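Local structure of hybrid kinase (Caulobacter vibrioides, 6QRL) at residues Val74-Pro79 / Gly95-Pro100. The protein is probably a sensor histidine kinase that autophosphorylates with ATP and is activated by cyclic di-GMP, which binds its pseudo-receiver domain. Numbering follows the deposited sequence.
Sequences VVLLTP and GYLIKP. With C2E (9,9'-[(2R,3R,3aS,5S,7aR,9R,10R,10aS,12S,14aR)-3,5,10,12-tetrahydroxy-5,12-dioxidooctahydro-2H,7H-difuro[3,2-d:3',2'-j][1,3,7,9,2,8]tetraoxadiphosphacyclododecine-2,9-diyl]bis(2-amino-1,9-dihydro-6H-purin-6-one)), chain C.
Val75 and Leu77 of strand 74-77 pair in parallel with Gly95, Leu97 and Lys99 through four backbone hydrogen bonds, from Val75 N to Gly95 O (3.1 Å) up to Lys99 N to Leu77 O (2.8 Å). The pair closes the last beta-alpha-beta unit of a receiver fold, helix 85-91 making the crossover. On the face turned to helix 103-111, Val74 CG1, anti to its backbone N (chi1 -177°), meets Leu97 CG at 3.8 Å, while the Leu76 and Leu97 side chains lie side by side. On the face carrying helix 85-91, the Leu77 side chain crosses that of Tyr96 at about a right angle, Leu77 CD1 3.7 Å from Tyr96 CB. Lys99 passes Leu76 CB with its CD, and its NZ reaches Asp55 in a salt bridge. Strand 95-98 is an edge strand, and its far edge binds cyclic di-GMP: Tyr96 N donates to guanine O6 and Tyr96 O accepts from N1 (2.7 Å) and N2. The same guanine covers one face of the Tyr96 ring, N1 lying 3.5 Å above its centre. Past the cis peptide, Pro100 O accepts hydrogen bonds from N11 and N21 of the second guanine, and at the ring edge Tyr96 OH donates to phosphate O2P at 2.7 Å.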
loop_
_atom_site.group_PDB
_atom_site.type_symbol
_atom_site.label_atom_id
_atom_site.label_comp_id
_atom_site.label_asym_id
_atom_site.label_seq_id
_atom_site.Cartn_x
_atom_site.Cartn_y
_atom_site.Cartn_z
ATOM N N VAL A 74 -1.589 2.904 -0.768
ATOM C CA VAL A 74 -0.575 3.588 -1.608
ATOM C C VAL A 74 -0.162 2.597 -2.694
ATOM O O VAL A 74 0.196 1.469 -2.327
ATOM C CB VAL A 74 0.630 3.986 -0.749
ATOM C CG1 VAL A 74 1.645 4.758 -1.550
ATOM C CG2 VAL A 74 0.211 4.780 0.478
ATOM N N VAL A 75 -0.116 3.027 -3.951
ATOM C CA VAL A 75 0.232 2.123 -5.072
ATOM C C VAL A 75 1.732 2.265 -5.384
ATOM O O VAL A 75 2.220 3.417 -5.419
ATOM C CB VAL A 75 -0.663 2.402 -6.296
ATOM C CG1 VAL A 75 -0.570 3.852 -6.754
ATOM C CG2 VAL A 75 -0.346 1.480 -7.459
ATOM N N LEU A 76 2.410 1.153 -5.676
ATOM C CA LEU A 76 3.832 1.133 -6.138
ATOM C C LEU A 76 3.866 1.100 -7.673
ATOM O O LEU A 76 3.347 0.137 -8.260
ATOM C CB LEU A 76 4.536 -0.111 -5.581
ATOM C CG LEU A 76 5.042 -0.067 -4.142
ATOM C CD1 LEU A 76 4.176 0.764 -3.224
ATOM C CD2 LEU A 76 5.293 -1.466 -3.574
ATOM N N LEU A 77 4.537 2.072 -8.293
ATOM C CA LEU A 77 4.552 2.309 -9.756
ATOM C C LEU A 77 5.994 2.314 -10.259
ATOM O O LEU A 77 6.881 2.770 -9.512
ATOM C CB LEU A 77 3.901 3.665 -10.060
ATOM C CG LEU A 77 2.420 3.798 -9.696
ATOM C CD1 LEU A 77 1.930 5.223 -9.920
ATOM C CD2 LEU A 77 1.587 2.849 -10.526
ATOM N N THR A 78 6.221 1.899 -11.501
ATOM C CA THR A 78 7.465 2.244 -12.232
ATOM C C THR A 78 7.343 3.696 -12.688
ATOM O O THR A 78 6.229 4.216 -12.805
ATOM C CB THR A 78 7.709 1.297 -13.409
ATOM O OG1 THR A 78 6.707 1.560 -14.399
ATOM C CG2 THR A 78 7.696 -0.161 -12.978
ATOM N N PRO A 79 8.467 4.382 -12.981
ATOM C CA PRO A 79 8.410 5.720 -13.566
ATOM C C PRO A 79 7.599 5.780 -14.862
ATOM O O PRO A 79 6.934 6.787 -15.091
ATOM C CB PRO A 79 9.887 6.079 -13.823
ATOM C CG PRO A 79 10.669 5.186 -12.890
ATOM C CD PRO A 79 9.846 3.919 -12.752
ATOM N N GLY A 95 -2.047 7.856 -2.518
ATOM C CA GLY A 95 -0.804 8.337 -3.141
ATOM C C GLY A 95 -0.074 7.186 -3.812
ATOM O O GLY A 95 -0.614 6.060 -3.901
ATOM N N TYR A 96 1.104 7.483 -4.312
ATOM C CA TYR A 96 1.952 6.532 -5.062
ATOM C C TYR A 96 3.377 6.632 -4.510
ATOM O O TYR A 96 3.742 7.647 -3.875
ATOM C CB TYR A 96 1.908 6.838 -6.557
ATOM C CG TYR A 96 2.573 8.130 -6.946
ATOM C CD1 TYR A 96 1.850 9.306 -7.044
ATOM C CD2 TYR A 96 3.944 8.172 -7.188
ATOM C CE1 TYR A 96 2.473 10.508 -7.352
ATOM C CE2 TYR A 96 4.576 9.351 -7.529
ATOM C CZ TYR A 96 3.838 10.520 -7.631
ATOM O OH TYR A 96 4.482 11.674 -7.948
ATOM N N LEU A 97 4.145 5.583 -4.756
ATOM C CA LEU A 97 5.598 5.490 -4.533
ATOM C C LEU A 97 6.198 4.963 -5.830
ATOM O O LEU A 97 5.579 4.051 -6.429
ATOM C CB LEU A 97 5.830 4.525 -3.370
ATOM C CG LEU A 97 5.444 5.074 -2.005
ATOM C CD1 LEU A 97 5.457 3.989 -0.940
ATOM C CD2 LEU A 97 6.375 6.216 -1.646
ATOM N N ILE A 98 7.346 5.495 -6.227
ATOM C CA ILE A 98 8.086 5.088 -7.451
ATOM C C ILE A 98 9.107 4.023 -7.050
ATOM O O ILE A 98 9.876 4.262 -6.109
ATOM C CB ILE A 98 8.755 6.307 -8.112
ATOM C CG1 ILE A 98 7.740 7.384 -8.513
ATOM C CG2 ILE A 98 9.625 5.867 -9.283
ATOM C CD1 ILE A 98 6.728 6.925 -9.560
ATOM N N LYS A 99 9.079 2.879 -7.742
ATOM C CA LYS A 99 10.045 1.757 -7.639
ATOM C C LYS A 99 11.298 2.137 -8.419
ATOM O O LYS A 99 11.187 2.566 -9.558
ATOM C CB LYS A 99 9.424 0.466 -8.180
ATOM C CG LYS A 99 8.401 -0.181 -7.264
ATOM C CD LYS A 99 7.738 -1.445 -7.857
ATOM C CE LYS A 99 6.821 -1.178 -9.038
ATOM N NZ LYS A 99 6.351 -2.462 -9.613
ATOM N N PRO A 100 12.523 2.042 -7.847
ATOM C CA PRO A 100 12.750 1.440 -6.527
ATOM C C PRO A 100 12.480 2.442 -5.388
ATOM O O PRO A 100 12.878 3.573 -5.553
ATOM C CB PRO A 100 14.262 1.105 -6.584
ATOM C CG PRO A 100 14.864 2.214 -7.468
ATOM C CD PRO A 100 13.756 2.623 -8.430
HETATM P P1 C2E C . 7.573 13.161 -8.387
HETATM O O2P C2E C . 7.136 11.719 -8.264
HETATM O O1P C2E C . 7.038 14.005 -9.504
HETATM O "O5'" C2E C . 7.062 13.866 -7.042
HETATM C "C5'" C2E C . 7.094 15.292 -6.967
HETATM C "C4'" C2E C . 6.559 15.680 -5.621
HETATM O "O4'" C2E C . 5.156 15.361 -5.550
HETATM C "C3'" C2E C . 7.168 14.924 -4.451
HETATM O "O3'" C2E C . 8.412 15.582 -4.153
HETATM C "C2'" C2E C . 6.062 15.028 -3.378
HETATM O "O2'" C2E C . 6.340 16.034 -2.426
HETATM C "C1'" C2E C . 4.794 15.331 -4.187
HETATM N N9 C2E C . 3.718 14.345 -4.088
HETATM C C8 C2E C . 2.374 14.626 -4.153
HETATM N N7 C2E C . 1.623 13.551 -4.122
HETATM C C5 C2E C . 2.522 12.496 -4.056
HETATM C C6 C2E C . 2.288 11.102 -3.999
HETATM O O6 C2E C . 1.214 10.501 -4.040
HETATM N N1 C2E C . 3.481 10.381 -3.954
HETATM C C2 C2E C . 4.744 10.925 -3.941
HETATM N N2 C2E C . 5.767 10.057 -3.898
HETATM N N3 C2E C . 4.972 12.240 -3.992
HETATM C C4 C2E C . 3.821 12.966 -4.045
HETATM P P11 C2E C . 9.602 14.641 -3.632
HETATM O O21 C2E C . 8.977 13.721 -2.626
HETATM O O11 C2E C . 10.744 15.523 -3.218
HETATM O O5A C2E C . 10.082 13.828 -4.927
HETATM C C5A C2E C . 10.890 14.459 -5.964
HETATM C C4A C2E C . 11.175 13.449 -7.049
HETATM O O4A C2E C . 12.133 12.477 -6.562
HETATM C C3A C2E C . 9.990 12.604 -7.508
HETATM O O3A C2E C . 9.181 13.357 -8.423
HETATM C C2A C2E C . 10.701 11.396 -8.112
HETATM O O2A C2E C . 11.268 11.534 -9.390
HETATM C C1A C2E C . 11.865 11.209 -7.138
HETATM N N91 C2E C . 11.511 10.276 -6.084
HETATM C C81 C2E C . 10.821 10.602 -4.945
HETATM N N71 C2E C . 10.565 9.568 -4.179
HETATM C C51 C2E C . 11.118 8.500 -4.870
HETATM C C61 C2E C . 11.158 7.133 -4.516
HETATM O O61 C2E C . 10.629 6.587 -3.537
HETATM N N11 C2E C . 11.834 6.385 -5.484
HETATM C C21 C2E C . 12.406 6.887 -6.630
HETATM N N21 C2E C . 13.032 5.989 -7.409
HETATM N N31 C2E C . 12.348 8.169 -6.982
HETATM C C41 C2E C . 11.709 8.918 -6.051
#